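Local coordinates for quinoline 2-oxidoreductase large subunit (Pseudomonas putida, PDB 1T3Q), which carries the molybdopterin cytosine dinucleotide cofactor of a molybdenum hydroxylase of the xanthine dehydrogenase family that oxidises quinoline at position 2, at residues G640-I645 with T658-V663; A662-G667 with K739-S744; Q678-I683 with I722-L727; A684-Q689 with S748-V753. All coordinates share one frame; numbering follows the deposited sequence.

The four contacts join one four-stranded mixed sheet to two helices and a cofactor-binding loop. Contact 1 pairs strands 636-649 and 655-665. Contact 3 sets helix 672-692 against strand 722-726, the next strand of the same sheet; the centres of these two contacts are about 8 Å apart. Contact 4 packs that helix on helix 744-761, its centre about 10 Å from that of contact 1, and Phe660 touches both helices. Contact 2 shares Ala662 and Val663 with contact 1, continues along the same strand and meets the loop that binds the cofactor. Met741 touches Ile679 of contact 3, and both contacts meet the cofactor, whereas the His642 side chain lies about 13 Å from it.

Contact 1 of 4, residues G640-I645 with T658-V663; sequences GGHAAI and TDFFAV
Ala644 CB lies over one face of the Phe660 ring, offset toward its rim and 3.9 Å from the ring centroid, a CH-pi contact; His642 CB meets the edge of the same ring, 4.1 Å from Phe660 CE1. On the opposite side of the sheet, Ile645 CD1 approaches the Phe661 ring in its plane, 3.9 Å from CE2. The His642 ring touches Ala662 CB obliquely through CD2. These pairings illustrate how an antiparallel beta hairpin, here strands 636-649 and 655-665 of a molybdopterin cofactor-binding domain, sorts its side chains onto two faces. Gly641 with Val663 and Ala643 with Phe661 are hydrogen-bonded pairs, and Phe661 N reaches Ala643 O at 2.8 Å. A classic beta bulge interrupts the register: Ile645 O accepts from Thr658 N (2.9 Å) and weakly from Asp659 N (3.4 Å). Thr658 OG1, set between backbone N and carbonyl carbon (chi1 63°), comes 3.3 Å from Ile645 CG2 and donates to Asp659 OD2 at 2.7 Å. Arg445 binds both Thr658 OG1 and Asp659 OD2.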
loop_
_atom_site.group_PDB
_atom_site.type_symbol
_atom_site.label_atom_id
_atom_site.label_comp_id
_atom_site.label_asym_id
_atom_site.label_seq_id
_atom_site.Cartn_x
_atom_site.Cartn_y
_atom_site.Cartn_z
ATOM N N GLY B 640 16.023 21.188 34.039
ATOM C CA GLY B 640 14.780 21.767 34.498
ATOM C C GLY B 640 14.513 21.400 35.936
ATOM O O GLY B 640 15.402 20.934 36.652
ATOM N N GLY B 641 13.276 21.612 36.361
ATOM C CA GLY B 641 12.905 21.294 37.720
ATOM C C GLY B 641 11.409 21.110 37.827
ATOM O O GLY B 641 10.656 21.577 36.973
ATOM N N HIS B 642 10.984 20.410 38.870
ATOM C CA HIS B 642 9.573 20.170 39.113
ATOM C C HIS B 642 9.313 20.293 40.596
ATOM O O HIS B 642 10.176 19.988 41.417
ATOM C CB HIS B 642 9.158 18.763 38.670
ATOM C CG HIS B 642 9.386 18.488 37.219
ATOM N ND1 HIS B 642 10.583 18.016 36.730
ATOM C CD2 HIS B 642 8.576 18.649 36.145
ATOM C CE1 HIS B 642 10.504 17.898 35.416
ATOM N NE2 HIS B 642 9.295 18.277 35.036
ATOM N N ALA B 643 8.113 20.748 40.933
ATOM C CA ALA B 643 7.693 20.875 42.322
ATOM C C ALA B 643 6.255 20.393 42.357
ATOM O O ALA B 643 5.443 20.762 41.505
ATOM C CB ALA B 643 7.780 22.321 42.790
ATOM N N ALA B 644 5.948 19.546 43.330
ATOM C CA ALA B 644 4.610 19.008 43.464
ATOM C C ALA B 644 4.097 19.238 44.869
ATOM O O ALA B 644 4.860 19.224 45.836
ATOM C CB ALA B 644 4.610 17.512 43.151
ATOM N N ILE B 645 2.797 19.478 44.970
ATOM C CA ILE B 645 2.160 19.661 46.260
ATOM C C ILE B 645 1.131 18.545 46.357
ATOM O O ILE B 645 0.305 18.374 45.461
ATOM C CB ILE B 645 1.453 21.025 46.371
ATOM C CG1 ILE B 645 2.499 22.146 46.402
ATOM C CG2 ILE B 645 0.602 21.063 47.635
ATOM C CD1 ILE B 645 1.914 23.547 46.502
ATOM N N THR B 658 -2.360 18.099 44.308
ATOM C CA THR B 658 -3.138 19.305 44.083
ATOM C C THR B 658 -2.492 20.341 43.179
ATOM O O THR B 658 -3.192 21.124 42.542
ATOM C CB THR B 658 -3.474 19.995 45.415
ATOM O OG1 THR B 658 -2.263 20.419 46.052
ATOM C CG2 THR B 658 -4.215 19.039 46.330
ATOM N N ASP B 659 -1.162 20.353 43.133
ATOM C CA ASP B 659 -0.444 21.319 42.316
ATOM C C ASP B 659 0.810 20.713 41.701
ATOM O O ASP B 659 1.413 19.801 42.259
ATOM C CB ASP B 659 -0.014 22.518 43.166
ATOM C CG ASP B 659 -1.177 23.207 43.842
ATOM O OD1 ASP B 659 -1.741 24.148 43.246
ATOM O OD2 ASP B 659 -1.525 22.807 44.969
ATOM N N PHE B 660 1.195 21.235 40.547
ATOM C CA PHE B 660 2.405 20.783 39.883
ATOM C C PHE B 660 2.998 21.963 39.137
ATOM O O PHE B 660 2.306 22.665 38.391
ATOM C CB PHE B 660 2.116 19.621 38.932
ATOM C CG PHE B 660 3.056 18.460 39.110
ATOM C CD1 PHE B 660 4.398 18.573 38.760
ATOM C CD2 PHE B 660 2.610 17.271 39.680
ATOM C CE1 PHE B 660 5.286 17.519 38.982
ATOM C CE2 PHE B 660 3.490 16.211 39.904
ATOM C CZ PHE B 660 4.830 16.337 39.556
ATOM N N PHE B 661 4.281 22.191 39.377
ATOM C CA PHE B 661 5.009 23.287 38.764
ATOM C C PHE B 661 6.182 22.699 37.996
ATOM O O PHE B 661 6.861 21.800 38.490
ATOM C CB PHE B 661 5.526 24.225 39.851
ATOM C CG PHE B 661 4.462 24.692 40.810
ATOM C CD1 PHE B 661 3.660 25.789 40.507
ATOM C CD2 PHE B 661 4.264 24.034 42.019
ATOM C CE1 PHE B 661 2.676 26.221 41.400
ATOM C CE2 PHE B 661 3.283 24.460 42.915
ATOM C CZ PHE B 661 2.491 25.554 42.605
ATOM N N ALA B 662 6.417 23.204 36.790
ATOM C CA ALA B 662 7.514 22.711 35.974
ATOM C C ALA B 662 8.321 23.831 35.335
ATOM O O ALA B 662 7.764 24.810 34.838
ATOM C CB ALA B 662 6.979 21.781 34.883
ATOM N N VAL B 663 9.639 23.679 35.363
ATOM C CA VAL B 663 10.545 24.627 34.729
ATOM C C VAL B 663 11.364 23.770 33.771
ATOM O O VAL B 663 12.032 22.826 34.195
ATOM C CB VAL B 663 11.495 25.296 35.738
ATOM C CG1 VAL B 663 12.550 26.100 34.988
ATOM C CG2 VAL B 663 10.711 26.199 36.674
#

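Contact 2 of 4, residues A662-G667 with K739-S744; sequences AVEDCG and KGMGES. With MCN (pterin cytosine dinucleotide), chain N; SMO (dioxosulfidomolybdenum(VI) ion), chain O.
Cys666 and Lys739 bury the most surface, chiefly through backbone and CB atoms. Cys666 O accepts a weak bond from Lys739 N (3.1 Å), while Cys666 CB packs 3.7 Å from Met741 CB. The Lys739 chain runs extended to NZ, which forms a salt bridge with Glu423 and a hydrogen bond to Leu637 O, and donates to a water held weakly by Asp665 OD1. Asp665 OD1 accepts from Gly667 N, closing an Asx turn. Glu664 comes third: CG is anti to the backbone N (chi1 170°), and the bent chain brings OE1 to 3.2 Å from Met741 CB and OE2 to 3.6 Å from Ser744 OG. An alanine here would probably open a gap beside Met741 and Ser744, where the carboxylate now packs. The loop so held binds the cofactor: cytosine N4 donates to Lys739 O (2.8 Å), Met741 N (2.7 Å) and Gly742 N (2.6 Å) donate to phosphate oxygen O2A, and Glu743 OE2 stands 3.1 Å from oxygen OM2 in the molybdenum pocket.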
loop_
_atom_site.group_PDB
_atom_site.type_symbol
_atom_site.label_atom_id
_atom_site.label_comp_id
_atom_site.label_asym_id
_atom_site.label_seq_id
_atom_site.Cartn_x
_atom_site.Cartn_y
_atom_site.Cartn_z
ATOM N N ALA B 662 6.417 23.204 36.790
ATOM C CA ALA B 662 7.514 22.711 35.974
ATOM C C ALA B 662 8.321 23.831 35.335
ATOM O O ALA B 662 7.764 24.810 34.838
ATOM C CB ALA B 662 6.979 21.781 34.883
ATOM N N VAL B 663 9.639 23.679 35.363
ATOM C CA VAL B 663 10.545 24.627 34.729
ATOM C C VAL B 663 11.364 23.770 33.771
ATOM O O VAL B 663 12.032 22.826 34.195
ATOM C CB VAL B 663 11.495 25.296 35.738
ATOM C CG1 VAL B 663 12.550 26.100 34.988
ATOM C CG2 VAL B 663 10.711 26.199 36.674
ATOM N N GLU B 664 11.308 24.082 32.483
ATOM C CA GLU B 664 12.042 23.291 31.503
ATOM C C GLU B 664 12.968 24.108 30.623
ATOM O O GLU B 664 12.619 25.200 30.179
ATOM C CB GLU B 664 11.061 22.516 30.606
ATOM C CG GLU B 664 11.703 21.842 29.391
ATOM C CD GLU B 664 12.590 20.660 29.766
ATOM O OE1 GLU B 664 13.468 20.287 28.955
ATOM O OE2 GLU B 664 12.403 20.097 30.866
ATOM N N ASP B 665 14.158 23.569 30.387
ATOM C CA ASP B 665 15.126 24.213 29.514
ATOM C C ASP B 665 15.622 23.152 28.548
ATOM O O ASP B 665 16.512 22.364 28.883
ATOM C CB ASP B 665 16.316 24.783 30.299
ATOM C CG ASP B 665 17.240 25.644 29.430
ATOM O OD1 ASP B 665 17.357 25.383 28.216
ATOM O OD2 ASP B 665 17.866 26.581 29.966
ATOM N N CYS B 666 15.021 23.118 27.364
ATOM C CA CYS B 666 15.412 22.173 26.324
ATOM C C CYS B 666 16.036 22.985 25.202
ATOM O O CYS B 666 15.846 22.698 24.019
ATOM C CB CYS B 666 14.192 21.396 25.806
ATOM S SG CYS B 666 12.823 22.418 25.188
ATOM N N GLY B 667 16.792 24.009 25.584
ATOM C CA GLY B 667 17.410 24.857 24.590
ATOM C C GLY B 667 16.299 25.511 23.794
ATOM O O GLY B 667 15.263 25.872 24.352
ATOM N N LYS B 739 17.558 21.225 21.901
ATOM C CA LYS B 739 17.920 20.154 22.833
ATOM C C LYS B 739 16.663 19.289 23.007
ATOM O O LYS B 739 15.559 19.730 22.680
ATOM C CB LYS B 739 18.336 20.707 24.192
ATOM C CG LYS B 739 19.635 21.490 24.187
ATOM C CD LYS B 739 20.046 21.835 25.605
ATOM C CE LYS B 739 21.362 22.606 25.632
ATOM N NZ LYS B 739 21.772 22.910 27.022
ATOM N N GLY B 740 16.820 18.073 23.529
ATOM C CA GLY B 740 15.667 17.201 23.718
ATOM C C GLY B 740 14.975 17.385 25.062
ATOM O O GLY B 740 15.462 18.125 25.915
ATOM N N MET B 741 13.836 16.718 25.261
ATOM C CA MET B 741 13.105 16.826 26.527
ATOM C C MET B 741 11.984 15.800 26.700
ATOM O O MET B 741 11.344 15.744 27.747
ATOM C CB MET B 741 12.537 18.251 26.705
ATOM C CG MET B 741 11.599 18.749 25.598
ATOM S SD MET B 741 9.979 17.934 25.521
ATOM C CE MET B 741 9.369 18.214 27.163
ATOM N N GLY B 742 11.761 14.979 25.683
ATOM C CA GLY B 742 10.704 13.980 25.754
ATOM C C GLY B 742 10.561 13.232 27.071
ATOM O O GLY B 742 9.451 13.049 27.569
ATOM N N GLU B 743 11.676 12.804 27.650
ATOM C CA GLU B 743 11.646 12.055 28.902
ATOM C C GLU B 743 11.735 12.879 30.172
ATOM O O GLU B 743 11.509 12.352 31.259
ATOM C CB GLU B 743 12.798 11.054 28.933
ATOM C CG GLU B 743 12.773 10.012 27.845
ATOM C CD GLU B 743 14.081 9.258 27.789
ATOM O OE1 GLU B 743 15.055 9.815 27.239
ATOM O OE2 GLU B 743 14.144 8.128 28.316
ATOM N N SER B 744 12.063 14.162 30.035
ATOM C CA SER B 744 12.255 15.046 31.185
ATOM C C SER B 744 11.338 14.871 32.392
ATOM O O SER B 744 11.820 14.668 33.507
ATOM C CB SER B 744 12.226 16.515 30.736
ATOM O OG SER B 744 10.949 16.890 30.245
HETATM N N1 MCN N . 10.393 19.221 20.872
HETATM C C2 MCN N . 10.381 20.590 20.446
HETATM N N3 MCN N . 11.525 21.284 20.808
HETATM C C4 MCN N . 12.613 20.784 21.516
HETATM C C5 MCN N . 12.564 19.378 21.936
HETATM C C6 MCN N . 11.471 18.610 21.614
HETATM O O2 MCN N . 9.429 21.053 19.858
HETATM N N4 MCN N . 13.653 21.538 21.798
HETATM C "C1'" MCN N . 9.129 18.386 20.444
HETATM C C2D MCN N . 9.407 17.526 19.128
HETATM O "O2'" MCN N . 8.179 17.433 18.322
HETATM C "C3'" MCN N . 9.909 16.207 19.676
HETATM C C4D MCN N . 9.100 15.980 20.932
HETATM O O4D MCN N . 8.736 17.370 21.411
HETATM O "O3'" MCN N . 9.686 15.141 18.688
HETATM C "C5'" MCN N . 9.755 15.056 21.998
HETATM O "O5'" MCN N . 11.044 15.577 22.205
HETATM P PA MCN N . 12.384 14.756 22.055
HETATM O O1A MCN N . 13.064 15.293 20.834
HETATM O O2A MCN N . 13.029 14.843 23.428
HETATM O O3A MCN N . 12.175 13.148 21.920
HETATM P PB MCN N . 11.683 12.249 20.690
HETATM O O1B MCN N . 12.811 11.334 20.342
HETATM O O2B MCN N . 11.111 13.095 19.590
HETATM O O3B MCN N . 10.458 11.416 21.307
HETATM C C10 MCN N . 10.685 10.258 22.069
HETATM C "C9'" MCN N . 10.423 10.647 23.488
HETATM C "C8'" MCN N . 10.597 9.338 24.293
HETATM S "S8'" MCN N . 12.235 8.625 24.243
HETATM C "C7'" MCN N . 9.659 8.733 25.024
HETATM S "S7'" MCN N . 9.875 7.210 25.932
HETATM C "C6'" MCN N . 8.224 9.360 25.033
HETATM C C7 MCN N . 8.285 10.840 24.768
HETATM O "O9'" MCN N . 8.998 11.119 23.574
HETATM N "N5'" MCN N . 7.401 8.496 24.088
HETATM C C4A MCN N . 6.198 9.232 23.747
HETATM N "N8'" MCN N . 6.900 11.403 24.621
HETATM C C4B MCN N . 5.902 10.580 24.021
HETATM N "N1'" MCN N . 4.711 11.262 23.665
HETATM C "C2'" MCN N . 3.801 10.509 23.005
HETATM N "N2'" MCN N . 2.642 11.108 22.657
HETATM N "N3'" MCN N . 4.014 9.188 22.665
HETATM C "C4'" MCN N . 5.205 8.433 22.979
HETATM O "O4'" MCN N . 5.313 7.278 22.644
HETATM S S SMO O . 12.081 5.094 26.966
HETATM MO MO SMO O . 12.120 6.456 25.321
HETATM O OM2 SMO O . 13.804 6.375 25.750
HETATM O OM1 SMO O . 11.811 5.409 24.027
HETATM O O HOH W 1 19.557 23.721 28.699
#

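Contact 3 of 4, residues Q678-I683 with I722-L727; sequences QIRGGI and IRIRHL. With MCN (pterin cytosine dinucleotide), chain N.
Arg680 has CG anti to its carbonyl carbon (chi1 -66°) and runs extended from CG to NE, a course that carries NE past the Ile722 side chain, the two side chains sliding by in opposite directions. This is helix-on-sheet packing: helix 672-692 lies against strand 722-726, an outermost strand of a four-stranded mixed sheet within this chain; segment 678-683 and the strand run at 134° to each other. Arg680 NH1 donates to Ile722 O at 3.0 Å, with the oxygen tilted somewhat from the guanidinium plane, and Ile724 CD1 covers one guanidinium face, offset toward the rim and 3.7 Å from NH2. Two isoleucine pairs meet tip to tip: Ile679 CG2 is 3.8 Å from Ile724 CD1, and Ile683 CD1 is 3.6 Å from Ile722 CG2. Arg680 NH2 forms a salt bridge with Glu676, and NE one with Glu148 of the small subunit, a separate chain. A leucine in place of Arg680 would probably leave both these carboxylates without their cationic mate and Ile722 O without this donor. Two residues before Arg680, Gln678 turns to the cofactor: its NE2 donates to pterin N1' at 3.2 Å, and its OE1 lies 2.6 Å from N8'.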
loop_
_atom_site.group_PDB
_atom_site.type_symbol
_atom_site.label_atom_id
_atom_site.label_comp_id
_atom_site.label_asym_id
_atom_site.label_seq_id
_atom_site.Cartn_x
_atom_site.Cartn_y
_atom_site.Cartn_z
ATOM N N GLN B 678 4.280 17.464 25.964
ATOM C CA GLN B 678 5.220 16.426 26.395
ATOM C C GLN B 678 5.453 16.494 27.899
ATOM O O GLN B 678 5.580 15.466 28.569
ATOM C CB GLN B 678 6.551 16.589 25.659
ATOM C CG GLN B 678 6.479 16.256 24.179
ATOM C CD GLN B 678 6.230 14.780 23.945
ATOM O OE1 GLN B 678 7.069 13.943 24.272
ATOM N NE2 GLN B 678 5.070 14.453 23.385
ATOM N N ILE B 679 5.522 17.714 28.426
ATOM C CA ILE B 679 5.731 17.912 29.852
ATOM C C ILE B 679 4.522 17.432 30.656
ATOM O O ILE B 679 4.672 16.731 31.658
ATOM C CB ILE B 679 5.997 19.406 30.178
ATOM C CG1 ILE B 679 7.376 19.819 29.660
ATOM C CG2 ILE B 679 5.904 19.637 31.677
ATOM C CD1 ILE B 679 7.630 21.321 29.722
ATOM N N ARG B 680 3.319 17.814 30.231
ATOM C CA ARG B 680 2.121 17.393 30.950
ATOM C C ARG B 680 1.925 15.882 30.862
ATOM O O ARG B 680 1.555 15.243 31.845
ATOM C CB ARG B 680 0.883 18.134 30.416
ATOM C CG ARG B 680 0.929 19.633 30.702
ATOM C CD ARG B 680 -0.445 20.292 30.570
ATOM N NE ARG B 680 -0.424 21.658 31.100
ATOM C CZ ARG B 680 0.024 22.719 30.436
ATOM N NH1 ARG B 680 0.004 23.912 31.018
ATOM N NH2 ARG B 680 0.471 22.598 29.190
ATOM N N GLY B 681 2.191 15.310 29.695
ATOM C CA GLY B 681 2.041 13.870 29.540
ATOM C C GLY B 681 2.995 13.121 30.452
ATOM O O GLY B 681 2.616 12.131 31.087
ATOM N N GLY B 682 4.240 13.594 30.518
ATOM C CA GLY B 682 5.235 12.959 31.369
ATOM C C GLY B 682 4.870 13.092 32.837
ATOM O O GLY B 682 5.065 12.163 33.621
ATOM N N ILE B 683 4.336 14.248 33.219
ATOM C CA ILE B 683 3.941 14.470 34.604
ATOM C C ILE B 683 2.824 13.515 35.028
ATOM O O ILE B 683 2.823 13.016 36.155
ATOM C CB ILE B 683 3.490 15.941 34.836
ATOM C CG1 ILE B 683 4.723 16.857 34.833
ATOM C CG2 ILE B 683 2.739 16.061 36.178
ATOM C CD1 ILE B 683 4.409 18.352 34.855
ATOM N N ILE B 722 -1.477 21.958 35.440
ATOM C CA ILE B 722 -0.039 22.124 35.607
ATOM C C ILE B 722 0.473 23.480 35.134
ATOM O O ILE B 722 0.090 23.953 34.062
ATOM C CB ILE B 722 0.684 21.000 34.818
ATOM C CG1 ILE B 722 0.272 19.642 35.391
ATOM C CG2 ILE B 722 2.195 21.195 34.858
ATOM C CD1 ILE B 722 0.424 18.484 34.408
ATOM N N ARG B 723 1.339 24.103 35.932
ATOM C CA ARG B 723 1.915 25.392 35.556
ATOM C C ARG B 723 3.332 25.168 35.036
ATOM O O ARG B 723 4.155 24.521 35.689
ATOM C CB ARG B 723 1.930 26.359 36.744
ATOM C CG ARG B 723 2.248 27.806 36.350
ATOM C CD ARG B 723 1.598 28.807 37.308
ATOM N NE ARG B 723 2.532 29.416 38.256
ATOM C CZ ARG B 723 3.420 30.357 37.942
ATOM N NH1 ARG B 723 4.222 30.855 38.873
ATOM N NH2 ARG B 723 3.512 30.799 36.699
ATOM N N ILE B 724 3.607 25.703 33.852
ATOM C CA ILE B 724 4.910 25.532 33.220
ATOM C C ILE B 724 5.596 26.835 32.853
ATOM O O ILE B 724 4.963 27.752 32.346
ATOM C CB ILE B 724 4.778 24.737 31.907
ATOM C CG1 ILE B 724 4.108 23.389 32.171
ATOM C CG2 ILE B 724 6.149 24.566 31.259
ATOM C CD1 ILE B 724 3.776 22.627 30.894
ATOM N N ARG B 725 6.898 26.898 33.096
ATOM C CA ARG B 725 7.688 28.059 32.721
ATOM C C ARG B 725 8.892 27.531 31.939
ATOM O O ARG B 725 9.348 26.402 32.169
ATOM C CB ARG B 725 8.103 28.858 33.961
ATOM C CG ARG B 725 6.942 29.659 34.561
ATOM C CD ARG B 725 6.409 30.653 33.536
ATOM N NE ARG B 725 5.167 31.320 33.932
ATOM N N HIS B 726 9.388 28.335 31.004
ATOM C CA HIS B 726 10.505 27.931 30.154
ATOM C C HIS B 726 11.744 28.824 30.227
ATOM O O HIS B 726 11.650 30.036 30.446
ATOM C CB HIS B 726 10.053 27.897 28.691
ATOM C CG HIS B 726 8.815 27.091 28.447
ATOM N ND1 HIS B 726 8.844 25.732 28.223
ATOM C CD2 HIS B 726 7.512 27.456 28.387
ATOM C CE1 HIS B 726 7.612 25.293 28.033
ATOM N NE2 HIS B 726 6.785 26.320 28.128
ATOM N N LEU B 727 12.900 28.196 30.034
ATOM C CA LEU B 727 14.188 28.876 29.987
ATOM C C LEU B 727 14.843 28.267 28.755
ATOM O O LEU B 727 14.594 27.100 28.440
ATOM C CB LEU B 727 15.030 28.577 31.230
ATOM C CG LEU B 727 14.517 29.117 32.567
ATOM C CD1 LEU B 727 15.459 28.669 33.683
ATOM C CD2 LEU B 727 14.429 30.635 32.514
HETATM N N1 MCN N . 10.393 19.221 20.872
HETATM C C2 MCN N . 10.381 20.590 20.446
HETATM N N3 MCN N . 11.525 21.284 20.808
HETATM C C4 MCN N . 12.613 20.784 21.516
HETATM C C5 MCN N . 12.564 19.378 21.936
HETATM C C6 MCN N . 11.471 18.610 21.614
HETATM O O2 MCN N . 9.429 21.053 19.858
HETATM N N4 MCN N . 13.653 21.538 21.798
HETATM C "C1'" MCN N . 9.129 18.386 20.444
HETATM C C2D MCN N . 9.407 17.526 19.128
HETATM O "O2'" MCN N . 8.179 17.433 18.322
HETATM C "C3'" MCN N . 9.909 16.207 19.676
HETATM C C4D MCN N . 9.100 15.980 20.932
HETATM O O4D MCN N . 8.736 17.370 21.411
HETATM O "O3'" MCN N . 9.686 15.141 18.688
HETATM C "C5'" MCN N . 9.755 15.056 21.998
HETATM O "O5'" MCN N . 11.044 15.577 22.205
HETATM P PA MCN N . 12.384 14.756 22.055
HETATM O O1A MCN N . 13.064 15.293 20.834
HETATM O O2A MCN N . 13.029 14.843 23.428
HETATM O O3A MCN N . 12.175 13.148 21.920
HETATM P PB MCN N . 11.683 12.249 20.690
HETATM O O1B MCN N . 12.811 11.334 20.342
HETATM O O2B MCN N . 11.111 13.095 19.590
HETATM O O3B MCN N . 10.458 11.416 21.307
HETATM C C10 MCN N . 10.685 10.258 22.069
HETATM C "C9'" MCN N . 10.423 10.647 23.488
HETATM C "C8'" MCN N . 10.597 9.338 24.293
HETATM S "S8'" MCN N . 12.235 8.625 24.243
HETATM C "C7'" MCN N . 9.659 8.733 25.024
HETATM S "S7'" MCN N . 9.875 7.210 25.932
HETATM C "C6'" MCN N . 8.224 9.360 25.033
HETATM C C7 MCN N . 8.285 10.840 24.768
HETATM O "O9'" MCN N . 8.998 11.119 23.574
HETATM N "N5'" MCN N . 7.401 8.496 24.088
HETATM C C4A MCN N . 6.198 9.232 23.747
HETATM N "N8'" MCN N . 6.900 11.403 24.621
HETATM C C4B MCN N . 5.902 10.580 24.021
HETATM N "N1'" MCN N . 4.711 11.262 23.665
HETATM C "C2'" MCN N . 3.801 10.509 23.005
HETATM N "N2'" MCN N . 2.642 11.108 22.657
HETATM N "N3'" MCN N . 4.014 9.188 22.665
HETATM C "C4'" MCN N . 5.205 8.433 22.979
HETATM O "O4'" MCN N . 5.313 7.278 22.644
#

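Contact 4 of 4, residues A684-Q689 with S748-V753; sequences AQAIGQ and SAPAAV
Ser748 OG, just ahead of the Ala749 and Pro750 that pack on Ala686, is gripped by two groups: it is hydrogen-bonded to His642 ND1 and to Ser461 OG. This ties the start of helix 744-761 to the neighbouring strands. Across the helix pair itself no hydrogen bond forms, and the junction rests on small apolar groups. Ala686 CB comes within 3.4 Å of Ala749 CB and 3.5 Å of Pro750 CG, both tighter than usual van der Waals contact. The helix pairing is a worked case of close packing through small residues: segments 684-689 and 748-753 cross at -49°, with axes 8.2 Å apart, and the nearest CA atoms, those of Ala686 and Pro750, are only 4.7 Å apart. Pro750 brings no N-H, and the helix kinks here. Ile687 CB points away from the partner helix, yet its CG1 still brushes Val753 CG2 at 4.4 Å. Phe660 of strand 655-665 touches Ile687, Ala749 and Val753. On the other flank Gln689, its CG anti to the backbone N (chi1 -177°) and its chain extended, crosses Pro750 and sets NE2 3.5 Å from Pro750 CG; this amide nitrogen is buried with no polar partner in the model.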
loop_
_atom_site.group_PDB
_atom_site.type_symbol
_atom_site.label_atom_id
_atom_site.label_comp_id
_atom_site.label_asym_id
_atom_site.label_seq_id
_atom_site.Cartn_x
_atom_site.Cartn_y
_atom_site.Cartn_z
ATOM N N ALA B 684 1.877 13.256 34.132
ATOM C CA ALA B 684 0.784 12.342 34.455
ATOM C C ALA B 684 1.341 10.933 34.692
ATOM O O ALA B 684 0.969 10.260 35.655
ATOM C CB ALA B 684 -0.249 12.325 33.327
ATOM N N GLN B 685 2.235 10.488 33.820
ATOM C CA GLN B 685 2.822 9.161 33.984
ATOM C C GLN B 685 3.613 9.084 35.285
ATOM O O GLN B 685 3.657 8.032 35.928
ATOM C CB GLN B 685 3.712 8.808 32.786
ATOM C CG GLN B 685 2.913 8.461 31.530
ATOM C CD GLN B 685 3.787 8.232 30.312
ATOM O OE1 GLN B 685 4.722 8.985 30.065
ATOM N NE2 GLN B 685 3.472 7.199 29.535
ATOM N N ALA B 686 4.223 10.204 35.677
ATOM C CA ALA B 686 5.003 10.287 36.913
ATOM C C ALA B 686 4.095 10.106 38.126
ATOM O O ALA B 686 4.454 9.440 39.098
ATOM C CB ALA B 686 5.718 11.641 36.993
ATOM N N ILE B 687 2.918 10.718 38.074
ATOM C CA ILE B 687 1.958 10.592 39.157
ATOM C C ILE B 687 1.491 9.136 39.197
ATOM O O ILE B 687 1.258 8.567 40.268
ATOM C CB ILE B 687 0.761 11.534 38.922
ATOM C CG1 ILE B 687 1.208 12.976 39.169
ATOM C CG2 ILE B 687 -0.412 11.144 39.821
ATOM C CD1 ILE B 687 0.222 14.030 38.664
ATOM N N GLY B 688 1.370 8.538 38.019
ATOM C CA GLY B 688 0.959 7.148 37.943
ATOM C C GLY B 688 1.990 6.271 38.636
ATOM O O GLY B 688 1.663 5.516 39.552
ATOM N N GLN B 689 3.249 6.385 38.224
ATOM C CA GLN B 689 4.310 5.571 38.828
ATOM C C GLN B 689 4.439 5.755 40.335
ATOM O O GLN B 689 4.613 4.785 41.077
ATOM C CB GLN B 689 5.674 5.878 38.198
ATOM C CG GLN B 689 6.793 4.989 38.769
ATOM C CD GLN B 689 8.195 5.473 38.439
ATOM O OE1 GLN B 689 9.179 4.764 38.680
ATOM N NE2 GLN B 689 8.298 6.685 37.903
ATOM N N SER B 748 12.309 13.436 36.337
ATOM C CA SER B 748 12.189 14.302 37.504
ATOM C C SER B 748 10.857 14.405 38.253
ATOM O O SER B 748 10.844 14.428 39.480
ATOM C CB SER B 748 12.653 15.705 37.096
ATOM O OG SER B 748 12.458 16.657 38.124
ATOM N N ALA B 749 9.738 14.485 37.542
ATOM C CA ALA B 749 8.456 14.608 38.234
ATOM C C ALA B 749 8.191 13.507 39.275
ATOM O O ALA B 749 7.608 13.771 40.323
ATOM C CB ALA B 749 7.306 14.674 37.220
ATOM N N PRO B 750 8.612 12.261 39.010
ATOM C CA PRO B 750 8.333 11.254 40.039
ATOM C C PRO B 750 9.017 11.614 41.357
ATOM O O PRO B 750 8.476 11.385 42.438
ATOM C CB PRO B 750 8.893 9.970 39.432
ATOM C CG PRO B 750 8.751 10.205 37.943
ATOM C CD PRO B 750 9.205 11.642 37.812
ATOM N N ALA B 751 10.218 12.178 41.257
ATOM C CA ALA B 751 10.972 12.564 42.438
ATOM C C ALA B 751 10.228 13.649 43.208
ATOM O O ALA B 751 10.188 13.632 44.432
ATOM C CB ALA B 751 12.365 13.053 42.033
ATOM N N ALA B 752 9.628 14.586 42.480
ATOM C CA ALA B 752 8.877 15.670 43.108
ATOM C C ALA B 752 7.714 15.137 43.941
ATOM O O ALA B 752 7.459 15.629 45.041
ATOM C CB ALA B 752 8.357 16.639 42.039
ATOM N N VAL B 753 7.009 14.132 43.421
ATOM C CA VAL B 753 5.878 13.557 44.145
ATOM C C VAL B 753 6.328 12.786 45.385
ATOM O O VAL B 753 5.757 12.949 46.467
ATOM C CB VAL B 753 5.038 12.611 43.251
ATOM C CG1 VAL B 753 3.862 12.052 44.055
ATOM C CG2 VAL B 753 4.526 13.359 42.024
#